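Local atomic coordinates of insect group II chitinase (Ostrinia furnacalis, PDB entry 5Y2A), a protein that probably hydrolyses chitin, as a family 18 glycoside hydrolase whose second catalytic domain is the part described here. Residues E330-M335 with H368-K373; L47-H52 with R102-H107; S251-E256 with D313-S318. All blocks are in the same frame, centred on the assembly; numbering follows the deposited sequence.

Interaction 1: E330-M335 with H368-K373; sequences EYVRAM and HVLRGK
The guanidinium of Arg333 meets its partner at the edge: the carbonyl oxygen of Val369 lies in the plane of the group, 2.9 Å from Arg333 NH1. Two other flat groups each have a face covered from within their own segment. Met335 CG lies 3.7 Å above one face of the Tyr331 ring, toward its rim, and Lys373 CE sits centrally over a face of the Arg371 guanidinium, whose NH1 bonds to Asn367 OD1. The edge of His368 is used as well, its ND1 donating in the ring plane to Lys373 O at 2.8 Å, which ties the imidazole to the chain just beyond its helix.

The Arg333 bond shows how a long side chain can reach a helix end. With CG anti to the backbone N and the chain extended to NE, NH1 arrives nearly along the C=O axis of Val369 (173°), although the N-H itself is bent away from the oxygen (139°). A positive group beside the last turn of a helix would be favoured by the helix dipole. One turn earlier, Glu330 CG packs 3.6 Å from Val369 CG1, and on the buried side Val332 CG1 touches Leu370 CD2 at 3.9 Å, each pair of side chains crossing at about a right angle.

Helices 322-334 and 361-371 are neighbours on the outside of the TIM barrel, and Val332 and Leu370 both rest on Ser340 of strand 339-343. Turned the other way, Tyr331 packs against helix 224-233 and bonds through OH to Asn225, a residue of the glycan pocket.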
# COMPACT_ATOMS: atom_id res chain seq x y z
N GLU A 330 -14.05 5.43 29.96
CA GLU A 330 -14.70 6.17 31.04
C GLU A 330 -15.39 7.42 30.52
O GLU A 330 -16.45 7.80 31.04
CB GLU A 330 -13.67 6.51 32.12
CG GLU A 330 -13.17 5.28 32.85
CD GLU A 330 -12.26 5.57 34.03
OE1 GLU A 330 -11.56 6.61 34.02
OE2 GLU A 330 -12.23 4.74 34.95
N TYR A 331 -14.83 8.04 29.48
CA TYR A 331 -15.51 9.14 28.79
C TYR A 331 -16.85 8.68 28.23
O TYR A 331 -17.86 9.39 28.35
CB TYR A 331 -14.61 9.67 27.68
CG TYR A 331 -15.21 10.74 26.80
CD1 TYR A 331 -15.12 12.08 27.15
CD2 TYR A 331 -15.83 10.41 25.60
CE1 TYR A 331 -15.64 13.07 26.33
CE2 TYR A 331 -16.37 11.40 24.78
CZ TYR A 331 -16.27 12.72 25.16
OH TYR A 331 -16.79 13.71 24.35
N VAL A 332 -16.86 7.52 27.57
CA VAL A 332 -18.10 6.95 27.05
C VAL A 332 -19.13 6.78 28.17
O VAL A 332 -20.31 7.11 28.01
CB VAL A 332 -17.81 5.60 26.36
CG1 VAL A 332 -19.09 4.77 26.24
CG2 VAL A 332 -17.18 5.84 24.99
N ARG A 333 -18.69 6.29 29.33
CA ARG A 333 -19.63 6.08 30.41
C ARG A 333 -20.09 7.40 31.01
O ARG A 333 -21.29 7.58 31.28
CB ARG A 333 -19.01 5.17 31.46
CG ARG A 333 -20.03 4.61 32.40
CD ARG A 333 -19.51 3.40 33.11
NE ARG A 333 -20.46 2.96 34.11
CZ ARG A 333 -20.38 1.80 34.75
NH1 ARG A 333 -19.39 0.96 34.49
NH2 ARG A 333 -21.30 1.47 35.65
N ALA A 334 -19.17 8.35 31.19
CA ALA A 334 -19.54 9.65 31.76
C ALA A 334 -20.50 10.40 30.85
O ALA A 334 -21.46 11.02 31.33
CB ALA A 334 -18.30 10.48 32.03
N MET A 335 -20.25 10.38 29.54
CA MET A 335 -21.11 11.00 28.53
C MET A 335 -22.37 10.20 28.26
O MET A 335 -23.22 10.66 27.48
CB MET A 335 -20.32 11.18 27.23
CG MET A 335 -19.24 12.25 27.28
SD MET A 335 -19.90 13.92 27.14
CE MET A 335 -20.35 13.93 25.42
N HIS A 368 -13.40 -3.82 31.17
CA HIS A 368 -13.40 -3.50 32.59
C HIS A 368 -14.26 -2.27 32.89
O HIS A 368 -15.12 -2.30 33.77
CB HIS A 368 -11.94 -3.27 33.03
CG HIS A 368 -11.79 -2.71 34.40
ND1 HIS A 368 -12.24 -3.36 35.53
CD2 HIS A 368 -11.20 -1.57 34.83
CE1 HIS A 368 -11.95 -2.63 36.60
NE2 HIS A 368 -11.32 -1.54 36.20
N VAL A 369 -14.08 -1.20 32.11
CA VAL A 369 -14.80 0.04 32.36
C VAL A 369 -16.28 -0.10 32.00
O VAL A 369 -17.17 0.32 32.75
CB VAL A 369 -14.16 1.20 31.57
CG1 VAL A 369 -15.02 2.45 31.67
CG2 VAL A 369 -12.74 1.46 32.07
N LEU A 370 -16.56 -0.66 30.82
CA LEU A 370 -17.91 -0.61 30.27
C LEU A 370 -18.79 -1.76 30.72
O LEU A 370 -20.02 -1.62 30.74
CB LEU A 370 -17.86 -0.59 28.74
CG LEU A 370 -17.21 0.65 28.14
CD1 LEU A 370 -17.29 0.57 26.62
CD2 LEU A 370 -17.89 1.92 28.66
N ARG A 371 -18.20 -2.91 31.05
CA ARG A 371 -18.97 -4.10 31.38
C ARG A 371 -18.61 -4.68 32.74
O ARG A 371 -19.08 -5.77 33.08
CB ARG A 371 -18.81 -5.15 30.27
CG ARG A 371 -19.29 -4.64 28.91
CD ARG A 371 -18.95 -5.60 27.80
NE ARG A 371 -19.78 -6.80 27.84
CZ ARG A 371 -19.42 -7.97 27.31
NH1 ARG A 371 -18.23 -8.09 26.72
NH2 ARG A 371 -20.23 -9.01 27.38
N GLY A 372 -17.80 -3.97 33.53
CA GLY A 372 -17.50 -4.40 34.88
C GLY A 372 -16.66 -5.65 35.00
O GLY A 372 -16.64 -6.27 36.07
N LYS A 373 -15.98 -6.05 33.94
CA LYS A 373 -15.08 -7.19 34.01
C LYS A 373 -13.95 -6.86 34.98
O LYS A 373 -13.26 -5.85 34.82
CB LYS A 373 -14.51 -7.51 32.63
CG LYS A 373 -15.56 -7.73 31.54
CD LYS A 373 -16.31 -9.04 31.63
CE LYS A 373 -17.22 -9.19 30.42
NZ LYS A 373 -18.04 -10.43 30.43

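Interaction 2: L47-H52 with R102-H107; sequences LVIKSH and RKFVVH
In this corner of the TIM barrel, the short strand 49-51, paired antiparallel with barrel strand 34-42, leans on helix 98-115 together with the turn before it, and the side chain of His107 makes the polar part of the joint. Its CB lies 4.0 Å from Val48 CG1. With CG anti to the backbone N (chi1 174°), the ring is carried out from the helix and across the Val48 side chain at about a right angle. CG and ND1 then lie beneath Val48 CB, which stands over the ring face in a CH-pi contact, 3.7 Å from the centroid of the His107 ring. At the tip NE2 meets Val48 CG2, while CE1 comes within 3.0 Å of Ile49 O.

ND1 also bonds to a water, 2.8 Å away, that joins helix to strand: the water accepts from Ile49 N and donates a longer bond to Phe104 O. Three bonds thus fix its position, and they provide a partner for the Ile49 amide where no direct bond joins the segments. The water sits above one face of the Phe104 ring as well, toward the rim.

Phe104 supplies the apolar part. Its ring reaches into the interior beside Leu80 of strand 75-81 and Leu148 of helix 141-159, and its CE2 touches Ile49 CG1 at 3.8 Å. Lys103 runs extended past Val48 CG1 on the outer side, its NZ paired in a salt bridge with Glu46. At the rim of the Phe104 ring, Leu47 O lies in the ring plane, 3.6 Å from CD2.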
# COMPACT_ATOMS: atom_id res chain seq x y z
N LEU A 47 -23.21 -4.37 -8.06
CA LEU A 47 -23.53 -3.51 -6.93
C LEU A 47 -24.27 -4.28 -5.83
O LEU A 47 -25.30 -3.85 -5.32
CB LEU A 47 -24.34 -2.29 -7.38
CG LEU A 47 -23.70 -1.40 -8.46
CD1 LEU A 47 -24.62 -0.25 -8.82
CD2 LEU A 47 -22.33 -0.88 -8.03
N VAL A 48 -23.71 -5.44 -5.48
CA VAL A 48 -24.19 -6.24 -4.35
C VAL A 48 -22.99 -6.70 -3.54
O VAL A 48 -21.85 -6.70 -4.01
CB VAL A 48 -25.04 -7.46 -4.78
CG1 VAL A 48 -26.29 -7.03 -5.54
CG2 VAL A 48 -24.20 -8.43 -5.60
N ILE A 49 -23.27 -7.12 -2.30
CA ILE A 49 -22.23 -7.63 -1.42
C ILE A 49 -21.58 -8.87 -2.02
O ILE A 49 -22.27 -9.75 -2.56
CB ILE A 49 -22.82 -7.95 -0.04
CG1 ILE A 49 -23.30 -6.69 0.66
CG2 ILE A 49 -21.81 -8.73 0.82
CD1 ILE A 49 -24.12 -6.96 1.92
N LYS A 50 -20.26 -8.95 -1.92
CA LYS A 50 -19.54 -10.18 -2.25
C LYS A 50 -18.37 -10.33 -1.29
O LYS A 50 -17.88 -9.35 -0.71
CB LYS A 50 -19.05 -10.20 -3.70
CG LYS A 50 -17.83 -9.34 -3.97
CD LYS A 50 -17.25 -9.62 -5.36
CE LYS A 50 -16.20 -8.59 -5.73
NZ LYS A 50 -15.79 -8.67 -7.16
N SER A 51 -17.94 -11.57 -1.11
CA SER A 51 -16.77 -11.84 -0.30
C SER A 51 -15.53 -11.26 -0.98
O SER A 51 -15.38 -11.34 -2.20
CB SER A 51 -16.60 -13.35 -0.10
OG SER A 51 -15.31 -13.65 0.41
N HIS A 52 -14.65 -10.68 -0.18
CA HIS A 52 -13.39 -10.16 -0.69
C HIS A 52 -12.31 -11.23 -0.71
O HIS A 52 -11.27 -11.03 -1.34
CB HIS A 52 -12.93 -8.96 0.16
CG HIS A 52 -11.67 -8.32 -0.33
ND1 HIS A 52 -10.45 -8.52 0.27
CD2 HIS A 52 -11.44 -7.48 -1.37
CE1 HIS A 52 -9.52 -7.84 -0.37
NE2 HIS A 52 -10.09 -7.20 -1.38
N ARG A 102 -32.64 -1.28 -4.27
CA ARG A 102 -33.60 -2.35 -4.01
C ARG A 102 -32.96 -3.71 -4.23
O ARG A 102 -33.11 -4.63 -3.41
CB ARG A 102 -34.84 -2.16 -4.88
CG ARG A 102 -35.86 -3.26 -4.70
CD ARG A 102 -36.28 -3.36 -3.25
NE ARG A 102 -37.21 -4.46 -3.01
CZ ARG A 102 -37.52 -4.92 -1.80
NH1 ARG A 102 -36.99 -4.38 -0.71
NH2 ARG A 102 -38.38 -5.93 -1.68
N LYS A 103 -32.26 -3.87 -5.35
CA LYS A 103 -31.51 -5.10 -5.61
C LYS A 103 -30.49 -5.37 -4.50
O LYS A 103 -30.36 -6.51 -4.03
CB LYS A 103 -30.82 -4.99 -6.97
CG LYS A 103 -29.96 -6.17 -7.39
CD LYS A 103 -29.14 -5.78 -8.62
CE LYS A 103 -28.17 -6.87 -9.05
NZ LYS A 103 -27.27 -6.39 -10.15
N PHE A 104 -29.79 -4.33 -4.05
CA PHE A 104 -28.80 -4.49 -2.98
C PHE A 104 -29.44 -5.02 -1.71
O PHE A 104 -28.93 -5.97 -1.09
CB PHE A 104 -28.10 -3.16 -2.72
CG PHE A 104 -27.12 -3.19 -1.58
CD1 PHE A 104 -27.54 -2.94 -0.28
CD2 PHE A 104 -25.78 -3.46 -1.81
CE1 PHE A 104 -26.64 -2.97 0.78
CE2 PHE A 104 -24.87 -3.49 -0.76
CZ PHE A 104 -25.30 -3.25 0.54
N VAL A 105 -30.55 -4.42 -1.30
CA VAL A 105 -31.19 -4.77 -0.03
C VAL A 105 -31.67 -6.21 -0.05
O VAL A 105 -31.47 -6.97 0.91
CB VAL A 105 -32.34 -3.80 0.28
CG1 VAL A 105 -33.16 -4.30 1.46
CG2 VAL A 105 -31.80 -2.40 0.55
N VAL A 106 -32.33 -6.62 -1.13
CA VAL A 106 -32.83 -7.99 -1.23
C VAL A 106 -31.68 -8.98 -1.18
O VAL A 106 -31.73 -9.99 -0.46
CB VAL A 106 -33.67 -8.17 -2.50
CG1 VAL A 106 -33.92 -9.64 -2.77
CG2 VAL A 106 -34.99 -7.42 -2.37
N HIS A 107 -30.62 -8.72 -1.95
CA HIS A 107 -29.48 -9.63 -1.97
C HIS A 107 -28.76 -9.66 -0.63
O HIS A 107 -28.31 -10.72 -0.18
CB HIS A 107 -28.52 -9.22 -3.09
CG HIS A 107 -27.25 -10.01 -3.11
ND1 HIS A 107 -26.17 -9.70 -2.31
CD2 HIS A 107 -26.88 -11.10 -3.82
CE1 HIS A 107 -25.19 -10.56 -2.54
NE2 HIS A 107 -25.60 -11.42 -3.45
O HOH W 1 -25.95 -7.01 -1.52

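Interaction 3: S251-E256 with D313-S318; sequences SFSVVE and DDQWVS
Both N-H groups of Gln315 NE2 make nearly straight bonds close to the amide plane: one to Ser253 OG at 3.0 Å, the other to Asp314 OD1 at 2.9 Å, the carboxylate being met from above its plane. The bend at chi2 (-59°) brings the amide back over the antiparallel strand pair, in what is probably the alpha+beta insertion domain that many family 18 chitinases carry on their TIM barrel. Gln315 OE1 is held by Glu271 N, and Ser253 OG also bonds to Gly269 O. Asp314 OD1 also forms a salt bridge to Lys44 of the second subunit, tying the strand pair to it, while Asp314 OD2 bonds to Tyr267 OH.

Phe252 and Trp316 form a hydrogen-bonded backbone pair, its Phe252 N to Trp316 O bond short and its return bond weak. Val254 N to Asp314 O, 2.7 Å, continues the bonding just before strand 315-318. On the Phe252 face the two aromatic side chains point the same way, yet their planes stand at 85°: an offset edge-to-face pair, with Trp316 giving the edge. Trp316 NE1 is satisfied by Thr260 O. The closest ring atoms are Phe252 CD1 and Trp316 CE3, 3.5 Å apart.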
# COMPACT_ATOMS: atom_id res chain seq x y z
N SER A 251 2.94 5.88 12.47
CA SER A 251 4.38 6.03 12.59
C SER A 251 4.91 7.00 11.55
O SER A 251 4.32 7.18 10.47
CB SER A 251 5.10 4.69 12.45
OG SER A 251 5.08 4.28 11.10
N PHE A 252 6.03 7.63 11.89
CA PHE A 252 6.65 8.67 11.09
C PHE A 252 8.16 8.51 11.10
O PHE A 252 8.74 7.99 12.06
CB PHE A 252 6.35 10.09 11.62
CG PHE A 252 4.89 10.42 11.81
CD1 PHE A 252 4.17 9.88 12.87
CD2 PHE A 252 4.27 11.34 10.99
CE1 PHE A 252 2.85 10.21 13.06
CE2 PHE A 252 2.95 11.68 11.18
CZ PHE A 252 2.23 11.12 12.22
N SER A 253 8.79 8.98 10.03
CA SER A 253 10.23 9.21 10.00
C SER A 253 10.47 10.72 10.02
O SER A 253 9.97 11.43 9.14
CB SER A 253 10.87 8.56 8.78
OG SER A 253 10.68 7.15 8.79
N VAL A 254 11.22 11.21 11.03
CA VAL A 254 11.32 12.65 11.31
C VAL A 254 12.54 13.23 10.60
O VAL A 254 13.62 12.63 10.57
CB VAL A 254 11.39 12.90 12.83
CG1 VAL A 254 11.46 14.42 13.13
CG2 VAL A 254 10.18 12.28 13.54
N VAL A 255 12.37 14.43 10.04
CA VAL A 255 13.48 15.13 9.38
C VAL A 255 14.64 15.30 10.36
O VAL A 255 14.44 15.62 11.54
CB VAL A 255 12.99 16.48 8.82
CG1 VAL A 255 14.16 17.35 8.40
CG2 VAL A 255 12.03 16.26 7.66
N GLU A 256 15.85 15.06 9.87
CA GLU A 256 17.05 15.20 10.70
C GLU A 256 17.07 16.55 11.40
O GLU A 256 16.80 17.59 10.79
CB GLU A 256 18.31 15.05 9.86
CG GLU A 256 19.59 14.97 10.68
CD GLU A 256 20.78 14.52 9.86
OE1 GLU A 256 21.42 15.40 9.25
OE2 GLU A 256 21.06 13.31 9.81
N ASP A 313 15.79 7.06 17.34
CA ASP A 313 16.46 7.70 16.19
C ASP A 313 15.45 8.68 15.58
O ASP A 313 14.86 9.47 16.33
CB ASP A 313 17.00 6.65 15.25
CG ASP A 313 17.86 7.24 14.16
OD1 ASP A 313 19.03 7.58 14.42
OD2 ASP A 313 17.34 7.41 13.03
N ASP A 314 15.19 8.64 14.27
CA ASP A 314 14.21 9.50 13.65
C ASP A 314 12.82 8.86 13.54
O ASP A 314 11.96 9.38 12.81
CB ASP A 314 14.70 9.99 12.27
CG ASP A 314 14.77 8.88 11.23
OD1 ASP A 314 14.53 7.69 11.53
OD2 ASP A 314 15.09 9.20 10.06
N GLN A 315 12.59 7.78 14.27
CA GLN A 315 11.30 7.09 14.24
C GLN A 315 10.40 7.63 15.35
O GLN A 315 10.88 7.98 16.44
CB GLN A 315 11.47 5.58 14.41
CG GLN A 315 12.28 4.91 13.30
CD GLN A 315 11.64 5.11 11.94
OE1 GLN A 315 10.62 4.50 11.62
NE2 GLN A 315 12.23 5.99 11.13
N TRP A 316 9.10 7.66 15.09
CA TRP A 316 8.14 8.37 15.93
C TRP A 316 6.77 7.75 15.69
O TRP A 316 6.30 7.72 14.55
CB TRP A 316 8.14 9.85 15.55
CG TRP A 316 7.53 10.83 16.51
CD1 TRP A 316 8.21 11.70 17.32
CD2 TRP A 316 6.14 11.12 16.70
NE1 TRP A 316 7.32 12.49 18.02
CE2 TRP A 316 6.04 12.15 17.66
CE3 TRP A 316 4.95 10.59 16.16
CZ2 TRP A 316 4.81 12.65 18.10
CZ3 TRP A 316 3.74 11.09 16.58
CH2 TRP A 316 3.67 12.12 17.55
N VAL A 317 6.12 7.25 16.75
CA VAL A 317 4.82 6.62 16.60
C VAL A 317 3.92 7.06 17.75
O VAL A 317 4.31 6.99 18.91
CB VAL A 317 4.92 5.08 16.53
CG1 VAL A 317 5.58 4.49 17.79
CG2 VAL A 317 3.55 4.43 16.27
N SER A 318 2.71 7.51 17.41
CA SER A 318 1.71 7.90 18.40
C SER A 318 0.64 6.83 18.50
O SER A 318 0.29 6.19 17.50
CB SER A 318 1.08 9.24 18.03
OG SER A 318 0.52 9.19 16.73
O HOH W 2 16.03 11.84 9.74

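In the fold
The three contacts illustrate how bonding follows place in one fold. Interactions 1 and 2 join elements on the outside of the barrel, and each is only partly buried; interaction 3 is buried in sheet beyond the barrel, though the second subunit reaches its Asp314 end. No two of them share a helix or strand. Interaction 1 adds one side-chain bond to apolar packing, interaction 2 a bridging water, and interaction 3 has direct backbone bonds and an aromatic pair. Centres of interactions 2 and 3 are 42 Å apart, on opposite sides of the chain's centre. Interactions 3 and 1 are closer in sequence, helix 322-334 following strand 315-318 and leading the chain back to the barrel wall.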